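PDB 6F72: VAO-type flavoprotein oxidase VAO615 from Myceliophthora thermophila, which binds FAD bicovalently and probably acts as an oxidoreductase whose reduced flavin reacts rapidly with molecular oxygen, although its substrate is not yet known. Local coordinates for residues A[192-197]-A[250-255]; A[209-214]-A[388-393]; A[214-219]-A[300-305]; A[350-355]-A[397-402]. All coordinates share one frame; numbering follows the deposited sequence.

Contact 1. Residues A[192-197]-A[250-255]; sequences GPAAKL and NVLEWE
A194 and L252 make the apolar half of this contact, a single methyl against one branch of a leucine: CB of A194 lies 3.7 Å from CD1 of L252. L252 carries CG opposite its carbonyl carbon (chi1 -55°), which sends CD1 across to A194, while CD2 is turned from it. Y185, on the neighbouring strand 179-186, touches both residues and widens the apolar patch.

The two strands that meet here are not paired with each other. Both run antiparallel to strand 288-298, which lies between them in the antiparallel sheet of the PCMH-type FAD-binding domain, and the CA atoms of A194 and L252 are accordingly 8.5 Å apart. L252 and E253 together face T293 in a classic beta bulge. As a result these two successive residues both direct their CB toward 192-197, where strict strand alternation would have turned one of them aside.

The charged half spans the same central strand. K196 is extended along its whole length, passing over S291 and T293, and its shaft crosses that of E255, also extended, at a slant. NZ of K196 stops 4.1 Å from OE1 of E255, beyond salt-bridge distance, and the attraction is probably a long-range one. The carboxylate is anchored by other groups: OE1 is hydrogen-bonded to S291 OG and OE2 to H263 NE2.

Contact 2. Residues A[209-214]-A[388-393]; sequences MANSTG and STNYYD. With NAG (2-acetamido-2-deoxy-beta-D-glucopyranose), chain H.
N211 and Y392 bring the end of one helix against the start of another, with their CA atoms 6.4 Å apart. Helix 203-212 finishes in a Schellman motif, in which G214 takes a positive phi and its N bonds back to N211 O. Helix 391-399 begins with N390 as N-cap: D393 N donates to N390 OD1 over 2.8 Å in a nearly straight bond (176°).

With CG anti to the backbone N (chi1 173°), the N211 amide is carried toward the start of helix 391-399. Its OD1 packs 3.8 Å from CB of Y392. Its ND2 is covalently joined to C1 of the N-acetylglucosamine, and the sugar's acetyl methyl, C8, returns to the tyrosine, 3.7 Å from CE1 of Y392. N211 CB and this methyl both approach the Y392 ring obliquely. The sugar O6 also makes a weak hydrogen bond to N211 O.

A water joins the two helices, donating to N211 OD1 at 3.1 Å and accepting from Y392 N at 2.8 Å. Glycosylation thus takes one N-H of ND2 for the sugar linkage and leaves the carbonyl oxygen as an acceptor, and through the water that oxygen serves an amide in the first turn of the next helix.

Contact 3. Residues A[214-219]-A[300-305]; sequences GHRIVG and GIVGGT
R216 reaches from its short strand to the backbone of G300, where NH2 donates to the carbonyl O over 2.9 Å with an N-H...O angle of 151°. The oxygen lies at the guanidinium edge, in its plane, whereas seen from the carbonyl the donor sits well above the plane, 62° out of it, and misses the lone pairs. This is the close-packed part: CG2 of V302 comes within 3.5 Å of the same NH2, and Y391 of helix 391-399 touches both side chains.

In the fold, strand 215-216 pairs with the end of strand 288-298 in the FAD-binding domain, and 300-305 carries the chain from there into the seven-stranded antiparallel sheet. R216 spans this passage with an arm extended from CG to NE. Its strongest partner is D299, salt-bridged to NE, and NH1 is hydrogen-bonded to Y244 OH, giving each guanidinium nitrogen its own partner. With a leucine here, D299 would probably be left without its counter-charge and the G300 carbonyl without this donor, and the link between the two sheets would be less firmly fixed.

Outward the contact thins quickly. G300 is partly exposed, and the exposed I301 points its CB away from 214-219, its side chain coming no nearer than 6.1 Å to that segment.

Contact 4. Residues A[350-355]-A[397-402]; sequences TAYGTM and TYLGPA
Y352 and Y398 form an aromatic surface contact in which the C-terminal part of helix 391-399 rests on strand 348-356 of the seven-stranded antiparallel sheet, as in the substrate-binding domain of berberine-bridge-type relatives. The CA atoms of the two tyrosines are 6.9 Å apart, and the two residues bear most of the buried surface.

The rings meet neither as a stack nor edge to face: their planes are inclined by 43°, and the centroids stand 5.4 Å apart. The closest approach is 3.6 Å, from CD1 of Y352 to CD1 of Y398. CB of Y398 lies over one face of the Y352 ring. A chi1 of -55° keeps CG of Y352 beside its backbone N and lifts the ring off the strand to meet the helix. From the same side of the ring plane as Y398 CB, CD2 of L399 comes obliquely to CD2 of Y352, at 4.3 Å, and two successive residues thereby touch the one ring.

Neighbours add to the contact. T341, on the adjacent strand, packs against Y352; H394, one turn earlier in the helix, meets the Y398 ring and is hydrogen-bonded through NE2 to T354 OG1. An alanine in place of Y352 would probably open a gap beside CB and CD1 of Y398 and deprive the L399 methyl of its apolar partner on the strand. Farther out on the Y352 ring, CE2 comes 3.7 Å from the backbone O of Y398.

In the fold
From the N terminus, 192-197, 209-214 and 214-219 open contacts 1, 2 and 3 in turn, the last two sharing G214. Contact 1 closes first, at 250-255, and so crosses both others; it stays within the FAD-binding domain, where M209 packs on its A195 and L197. Contact 3 closes at 300-305, as the chain enters the seven-stranded sheet. Contact 4 opens at 350-355, on the strand beside 302-310. Contact 2 closes at 388-393, enclosing contact 3, and crosses contact 4, which ends at 397-402 on the same helix. Contacts 2 and 3 thus tie the FAD-binding domain to the sheet and helix that contact 4 joins.

Contact 1. Residues A[192-197]-A[250-255]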
# COMPACT_ATOMS: atom_id res chain seq x y z
N GLY A 192 8.41 -17.98 19.00
CA GLY A 192 9.03 -16.73 19.41
C GLY A 192 8.01 -15.62 19.64
O GLY A 192 6.79 -15.89 19.66
N PRO A 193 8.49 -14.37 19.79
CA PRO A 193 7.55 -13.28 20.07
C PRO A 193 6.63 -13.04 18.87
O PRO A 193 7.02 -13.32 17.72
CB PRO A 193 8.45 -12.06 20.29
CG PRO A 193 9.87 -12.56 20.23
CD PRO A 193 9.85 -13.87 19.53
N ALA A 194 5.43 -12.57 19.16
CA ALA A 194 4.44 -12.20 18.15
C ALA A 194 3.58 -11.04 18.66
O ALA A 194 3.54 -10.74 19.86
CB ALA A 194 3.57 -13.40 17.80
N ALA A 195 2.90 -10.39 17.72
CA ALA A 195 1.97 -9.32 18.03
C ALA A 195 0.65 -9.59 17.32
O ALA A 195 0.63 -9.83 16.11
CB ALA A 195 2.55 -7.98 17.61
N LYS A 196 -0.44 -9.60 18.08
CA LYS A 196 -1.77 -9.62 17.50
C LYS A 196 -2.21 -8.16 17.36
O LYS A 196 -2.16 -7.39 18.33
CB LYS A 196 -2.73 -10.41 18.38
CG LYS A 196 -4.11 -10.60 17.77
CD LYS A 196 -4.99 -11.44 18.68
CE LYS A 196 -6.46 -11.21 18.36
NZ LYS A 196 -7.33 -12.05 19.23
N LEU A 197 -2.62 -7.78 16.15
CA LEU A 197 -2.94 -6.38 15.86
C LEU A 197 -4.30 -6.25 15.20
O LEU A 197 -4.59 -6.95 14.24
CB LEU A 197 -1.87 -5.76 14.95
CG LEU A 197 -0.37 -5.80 15.29
CD1 LEU A 197 0.44 -5.22 14.14
CD2 LEU A 197 -0.04 -5.09 16.60
N ASN A 250 5.45 -12.96 7.36
CA ASN A 250 5.47 -12.86 8.81
C ASN A 250 4.10 -13.05 9.45
O ASN A 250 3.99 -12.95 10.67
CB ASN A 250 6.09 -11.54 9.24
CG ASN A 250 7.58 -11.52 9.03
OD1 ASN A 250 8.33 -11.88 9.91
ND2 ASN A 250 8.02 -11.12 7.82
N VAL A 251 3.08 -13.35 8.65
CA VAL A 251 1.75 -13.60 9.17
C VAL A 251 1.64 -14.99 9.78
O VAL A 251 2.05 -16.00 9.17
CB VAL A 251 0.63 -13.40 8.12
CG1 VAL A 251 -0.74 -13.53 8.78
CG2 VAL A 251 0.72 -12.03 7.50
N LEU A 252 1.11 -15.03 11.00
CA LEU A 252 0.84 -16.29 11.68
C LEU A 252 -0.63 -16.68 11.57
O LEU A 252 -0.95 -17.83 11.29
CB LEU A 252 1.30 -16.24 13.14
CG LEU A 252 2.76 -15.85 13.42
CD1 LEU A 252 2.93 -15.57 14.90
CD2 LEU A 252 3.72 -16.95 12.96
N GLU A 253 -1.51 -15.70 11.79
CA GLU A 253 -2.96 -15.92 11.85
C GLU A 253 -3.67 -14.72 11.27
O GLU A 253 -3.17 -13.61 11.39
CB GLU A 253 -3.42 -16.07 13.30
CG GLU A 253 -2.90 -17.34 13.94
CD GLU A 253 -3.37 -17.53 15.37
OE1 GLU A 253 -4.57 -17.29 15.63
OE2 GLU A 253 -2.54 -17.94 16.20
N TRP A 254 -4.82 -14.98 10.65
CA TRP A 254 -5.79 -13.96 10.24
C TRP A 254 -7.07 -14.28 10.98
O TRP A 254 -7.55 -15.42 10.94
CB TRP A 254 -6.10 -14.03 8.75
CG TRP A 254 -4.97 -13.66 7.84
CD1 TRP A 254 -4.21 -14.52 7.07
CD2 TRP A 254 -4.47 -12.35 7.59
NE1 TRP A 254 -3.27 -13.81 6.36
CE2 TRP A 254 -3.40 -12.48 6.66
CE3 TRP A 254 -4.81 -11.06 8.06
CZ2 TRP A 254 -2.67 -11.38 6.20
CZ3 TRP A 254 -4.07 -9.97 7.61
CH2 TRP A 254 -3.02 -10.13 6.68
N GLU A 255 -7.63 -13.27 11.65
CA GLU A 255 -8.97 -13.35 12.20
C GLU A 255 -9.89 -12.57 11.26
O GLU A 255 -9.60 -11.43 10.92
CB GLU A 255 -8.99 -12.79 13.61
CG GLU A 255 -10.36 -12.81 14.27
CD GLU A 255 -10.47 -11.87 15.45
OE1 GLU A 255 -9.47 -11.21 15.80
OE2 GLU A 255 -11.58 -11.80 16.04

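Contact 2. Residues A[209-214]-A[388-393]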
# COMPACT_ATOMS: atom_id res chain seq x y z
N MET A 209 4.36 -0.06 19.36
CA MET A 209 4.05 -1.28 20.10
C MET A 209 5.21 -2.28 20.12
O MET A 209 5.56 -2.82 21.18
CB MET A 209 2.76 -1.91 19.56
CG MET A 209 2.31 -3.15 20.31
SD MET A 209 2.81 -4.66 19.46
CE MET A 209 2.62 -5.86 20.77
N ALA A 210 5.80 -2.53 18.95
CA ALA A 210 6.95 -3.42 18.84
C ALA A 210 8.15 -2.88 19.61
O ALA A 210 8.78 -3.63 20.37
CB ALA A 210 7.31 -3.70 17.38
N ASN A 211 8.46 -1.59 19.44
CA ASN A 211 9.59 -0.96 20.13
C ASN A 211 9.51 -1.12 21.66
O ASN A 211 10.52 -1.41 22.30
CB ASN A 211 9.75 0.53 19.78
CG ASN A 211 10.81 1.19 20.64
OD1 ASN A 211 12.00 1.10 20.35
ND2 ASN A 211 10.36 1.86 21.71
N SER A 212 8.31 -0.92 22.22
CA SER A 212 8.11 -0.93 23.67
C SER A 212 8.43 -2.29 24.31
O SER A 212 8.67 -2.36 25.51
CB SER A 212 6.68 -0.51 24.03
OG SER A 212 5.73 -1.42 23.52
N THR A 213 8.44 -3.34 23.49
CA THR A 213 8.75 -4.72 23.93
C THR A 213 10.19 -5.18 23.59
O THR A 213 10.60 -6.29 23.95
CB THR A 213 7.70 -5.74 23.40
OG1 THR A 213 7.82 -5.89 21.98
CG2 THR A 213 6.28 -5.29 23.71
N GLY A 214 10.97 -4.32 22.93
CA GLY A 214 12.32 -4.66 22.49
C GLY A 214 12.35 -5.46 21.20
O GLY A 214 13.22 -6.32 21.02
N SER A 388 21.90 3.70 14.93
CA SER A 388 20.78 3.92 15.86
C SER A 388 20.74 2.81 16.91
O SER A 388 21.12 1.67 16.63
CB SER A 388 19.45 4.01 15.09
OG SER A 388 19.55 4.89 13.99
N THR A 389 20.31 3.15 18.12
CA THR A 389 20.20 2.21 19.25
C THR A 389 19.18 1.11 18.97
O THR A 389 19.36 -0.04 19.39
CB THR A 389 19.79 2.95 20.54
OG1 THR A 389 20.57 4.14 20.65
CG2 THR A 389 20.02 2.09 21.78
N ASN A 390 18.13 1.46 18.24
CA ASN A 390 17.01 0.58 17.97
C ASN A 390 16.48 0.83 16.57
O ASN A 390 16.95 1.75 15.88
CB ASN A 390 15.92 0.80 19.02
CG ASN A 390 15.47 2.24 19.08
OD1 ASN A 390 14.62 2.66 18.29
ND2 ASN A 390 16.05 3.01 19.99
N TYR A 391 15.50 0.03 16.14
CA TYR A 391 14.90 0.20 14.82
C TYR A 391 14.02 1.43 14.69
O TYR A 391 14.10 2.13 13.67
CB TYR A 391 14.11 -1.03 14.41
CG TYR A 391 13.43 -0.91 13.07
CD1 TYR A 391 14.17 -0.67 11.90
CD2 TYR A 391 12.05 -1.03 12.96
CE1 TYR A 391 13.54 -0.56 10.66
CE2 TYR A 391 11.41 -0.93 11.73
CZ TYR A 391 12.16 -0.70 10.59
OH TYR A 391 11.51 -0.61 9.38
N TYR A 392 13.15 1.67 15.69
CA TYR A 392 12.22 2.80 15.71
C TYR A 392 12.98 4.10 15.41
O TYR A 392 12.61 4.83 14.48
CB TYR A 392 11.47 2.88 17.05
CG TYR A 392 10.31 3.87 17.09
CD1 TYR A 392 10.53 5.25 17.29
CD2 TYR A 392 8.98 3.43 16.97
CE1 TYR A 392 9.47 6.15 17.34
CE2 TYR A 392 7.91 4.32 17.01
CZ TYR A 392 8.16 5.68 17.20
OH TYR A 392 7.12 6.58 17.24
N ASP A 393 14.06 4.34 16.16
CA ASP A 393 14.94 5.49 15.95
C ASP A 393 15.49 5.61 14.56
O ASP A 393 15.46 6.69 13.98
CB ASP A 393 16.11 5.47 16.94
CG ASP A 393 15.69 5.86 18.33
OD1 ASP A 393 14.48 6.09 18.57
OD2 ASP A 393 16.59 5.94 19.19
C1 NAG H . 11.20 2.50 22.70
C2 NAG H . 11.08 3.92 23.29
C3 NAG H . 11.99 4.16 24.51
C4 NAG H . 11.97 3.00 25.52
C5 NAG H . 12.28 1.69 24.80
C6 NAG H . 12.24 0.49 25.75
C7 NAG H . 10.44 5.70 21.70
C8 NAG H . 10.97 6.69 20.70
N2 NAG H . 11.37 4.93 22.28
O3 NAG H . 11.58 5.36 25.16
O4 NAG H . 12.90 3.25 26.59
O5 NAG H . 11.29 1.52 23.76
O6 NAG H . 11.91 -0.72 25.05
O7 NAG H . 9.24 5.62 21.94
O HOH W 1 12.66 -0.25 17.68

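Contact 3. Residues A[214-219]-A[300-305]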
# COMPACT_ATOMS: atom_id res chain seq x y z
N GLY A 214 10.97 -4.32 22.93
CA GLY A 214 12.32 -4.66 22.49
C GLY A 214 12.35 -5.46 21.20
O GLY A 214 13.22 -6.32 21.02
N HIS A 215 11.40 -5.17 20.30
CA HIS A 215 11.22 -5.89 19.03
C HIS A 215 11.02 -4.98 17.79
O HIS A 215 10.72 -3.78 17.92
CB HIS A 215 10.05 -6.88 19.14
CG HIS A 215 10.26 -7.93 20.19
ND1 HIS A 215 9.68 -7.85 21.44
CD2 HIS A 215 10.99 -9.07 20.19
CE1 HIS A 215 10.05 -8.90 22.16
NE2 HIS A 215 10.85 -9.66 21.42
N ARG A 216 11.18 -5.58 16.60
CA ARG A 216 10.89 -4.95 15.31
C ARG A 216 9.73 -5.70 14.66
O ARG A 216 9.59 -6.92 14.86
CB ARG A 216 12.10 -5.05 14.38
CG ARG A 216 13.40 -4.51 14.95
CD ARG A 216 14.60 -5.14 14.25
NE ARG A 216 15.87 -4.60 14.74
CZ ARG A 216 17.07 -5.13 14.52
NH1 ARG A 216 17.19 -6.24 13.81
NH2 ARG A 216 18.15 -4.55 15.03
N ILE A 217 8.91 -4.98 13.91
CA ILE A 217 7.89 -5.59 13.04
C ILE A 217 8.07 -5.12 11.59
O ILE A 217 8.44 -3.96 11.34
CB ILE A 217 6.44 -5.35 13.54
CG1 ILE A 217 5.43 -6.22 12.75
CG2 ILE A 217 6.08 -3.87 13.50
CD1 ILE A 217 4.03 -6.30 13.33
N VAL A 218 7.78 -6.02 10.65
CA VAL A 218 7.84 -5.76 9.21
C VAL A 218 6.63 -4.92 8.75
O VAL A 218 5.49 -5.40 8.72
CB VAL A 218 8.01 -7.07 8.40
CG1 VAL A 218 7.99 -6.81 6.90
CG2 VAL A 218 9.29 -7.80 8.80
N GLY A 219 6.92 -3.68 8.35
CA GLY A 219 5.90 -2.76 7.90
C GLY A 219 6.43 -1.74 6.91
O GLY A 219 7.64 -1.65 6.69
N GLY A 300 17.66 -4.39 18.15
CA GLY A 300 19.04 -4.11 18.53
C GLY A 300 19.53 -2.98 17.66
O GLY A 300 18.77 -2.43 16.87
N ILE A 301 20.80 -2.63 17.84
CA ILE A 301 21.54 -1.67 17.00
C ILE A 301 21.15 -1.78 15.52
O ILE A 301 21.03 -2.88 14.98
CB ILE A 301 23.08 -1.85 17.28
CG1 ILE A 301 23.59 -0.78 18.25
CG2 ILE A 301 23.93 -1.87 16.02
CD1 ILE A 301 23.28 -1.04 19.71
N VAL A 302 20.89 -0.64 14.88
CA VAL A 302 20.61 -0.58 13.44
C VAL A 302 21.54 0.43 12.77
O VAL A 302 21.51 1.63 13.10
CB VAL A 302 19.12 -0.26 13.10
CG1 VAL A 302 18.89 -0.19 11.59
CG2 VAL A 302 18.19 -1.30 13.70
N GLY A 303 22.37 -0.06 11.85
CA GLY A 303 23.24 0.79 11.05
C GLY A 303 22.49 1.53 9.95
O GLY A 303 21.59 0.98 9.31
N GLY A 304 22.86 2.78 9.73
CA GLY A 304 22.17 3.61 8.76
C GLY A 304 23.11 4.51 8.00
O GLY A 304 24.23 4.77 8.44
N THR A 305 22.66 4.97 6.83
CA THR A 305 23.38 5.99 6.09
C THR A 305 22.50 6.75 5.12
O THR A 305 21.49 6.23 4.63
CB THR A 305 24.61 5.43 5.33
OG1 THR A 305 25.45 6.52 4.95
CG2 THR A 305 24.20 4.62 4.07

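Contact 4. Residues A[350-355]-A[397-402]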
# COMPACT_ATOMS: atom_id res chain seq x y z
N THR A 350 19.62 9.68 -4.31
CA THR A 350 19.72 9.82 -2.87
C THR A 350 19.19 8.56 -2.24
O THR A 350 18.03 8.20 -2.45
CB THR A 350 18.91 11.04 -2.36
OG1 THR A 350 19.36 12.21 -3.05
CG2 THR A 350 19.12 11.23 -0.85
N ALA A 351 20.04 7.89 -1.47
CA ALA A 351 19.71 6.61 -0.86
C ALA A 351 19.82 6.68 0.64
O ALA A 351 20.70 7.35 1.17
CB ALA A 351 20.61 5.52 -1.40
N TYR A 352 18.91 5.96 1.29
CA TYR A 352 18.96 5.72 2.72
C TYR A 352 19.19 4.24 2.97
O TYR A 352 18.42 3.40 2.49
CB TYR A 352 17.67 6.15 3.41
CG TYR A 352 17.24 7.58 3.18
CD1 TYR A 352 18.17 8.64 3.24
CD2 TYR A 352 15.90 7.90 2.94
CE1 TYR A 352 17.76 9.96 3.05
CE2 TYR A 352 15.48 9.22 2.76
CZ TYR A 352 16.42 10.24 2.82
OH TYR A 352 16.00 11.55 2.64
N GLY A 353 20.25 3.94 3.71
CA GLY A 353 20.63 2.57 4.02
C GLY A 353 20.11 2.06 5.34
O GLY A 353 20.06 2.80 6.32
N THR A 354 19.73 0.78 5.36
CA THR A 354 19.24 0.09 6.56
C THR A 354 20.07 -1.19 6.75
O THR A 354 20.03 -2.12 5.93
CB THR A 354 17.74 -0.23 6.44
OG1 THR A 354 17.01 0.99 6.33
CG2 THR A 354 17.24 -1.02 7.65
N MET A 355 20.83 -1.22 7.84
CA MET A 355 21.82 -2.26 8.08
C MET A 355 21.65 -2.87 9.49
O MET A 355 22.44 -2.56 10.39
CB MET A 355 23.23 -1.71 7.84
CG MET A 355 23.50 -1.33 6.38
SD MET A 355 24.89 -0.21 6.11
CE MET A 355 24.13 1.37 6.48
N THR A 397 14.45 8.61 11.93
CA THR A 397 15.56 9.45 11.47
C THR A 397 15.41 9.68 9.96
O THR A 397 15.44 10.82 9.50
CB THR A 397 16.95 8.82 11.75
OG1 THR A 397 17.05 8.47 13.13
CG2 THR A 397 18.07 9.80 11.41
N TYR A 398 15.20 8.59 9.22
CA TYR A 398 15.17 8.62 7.76
C TYR A 398 13.80 8.87 7.12
O TYR A 398 13.73 9.43 6.01
CB TYR A 398 15.83 7.36 7.18
CG TYR A 398 17.31 7.32 7.49
CD1 TYR A 398 18.22 8.12 6.77
CD2 TYR A 398 17.81 6.52 8.52
CE1 TYR A 398 19.58 8.11 7.07
CE2 TYR A 398 19.16 6.50 8.82
CZ TYR A 398 20.04 7.29 8.09
OH TYR A 398 21.37 7.27 8.40
N LEU A 399 12.72 8.48 7.81
CA LEU A 399 11.39 8.47 7.21
C LEU A 399 10.35 9.17 8.10
O LEU A 399 9.13 8.95 7.98
CB LEU A 399 10.97 7.03 6.81
CG LEU A 399 11.98 6.14 6.05
CD1 LEU A 399 11.60 4.67 6.11
CD2 LEU A 399 12.20 6.54 4.59
N GLY A 400 10.85 10.03 8.99
CA GLY A 400 10.02 10.79 9.91
C GLY A 400 9.47 12.06 9.28
O GLY A 400 9.39 12.16 8.05
N PRO A 401 9.09 13.05 10.11
CA PRO A 401 9.20 12.99 11.59
C PRO A 401 8.18 12.06 12.25
O PRO A 401 7.12 11.80 11.67
CB PRO A 401 8.92 14.43 12.01
CG PRO A 401 8.04 14.97 10.93
CD PRO A 401 8.50 14.32 9.65
N ALA A 402 8.53 11.56 13.44
CA ALA A 402 7.63 10.74 14.24
C ALA A 402 6.46 11.59 14.75
O ALA A 402 6.68 12.76 15.11
CB ALA A 402 8.39 10.10 15.40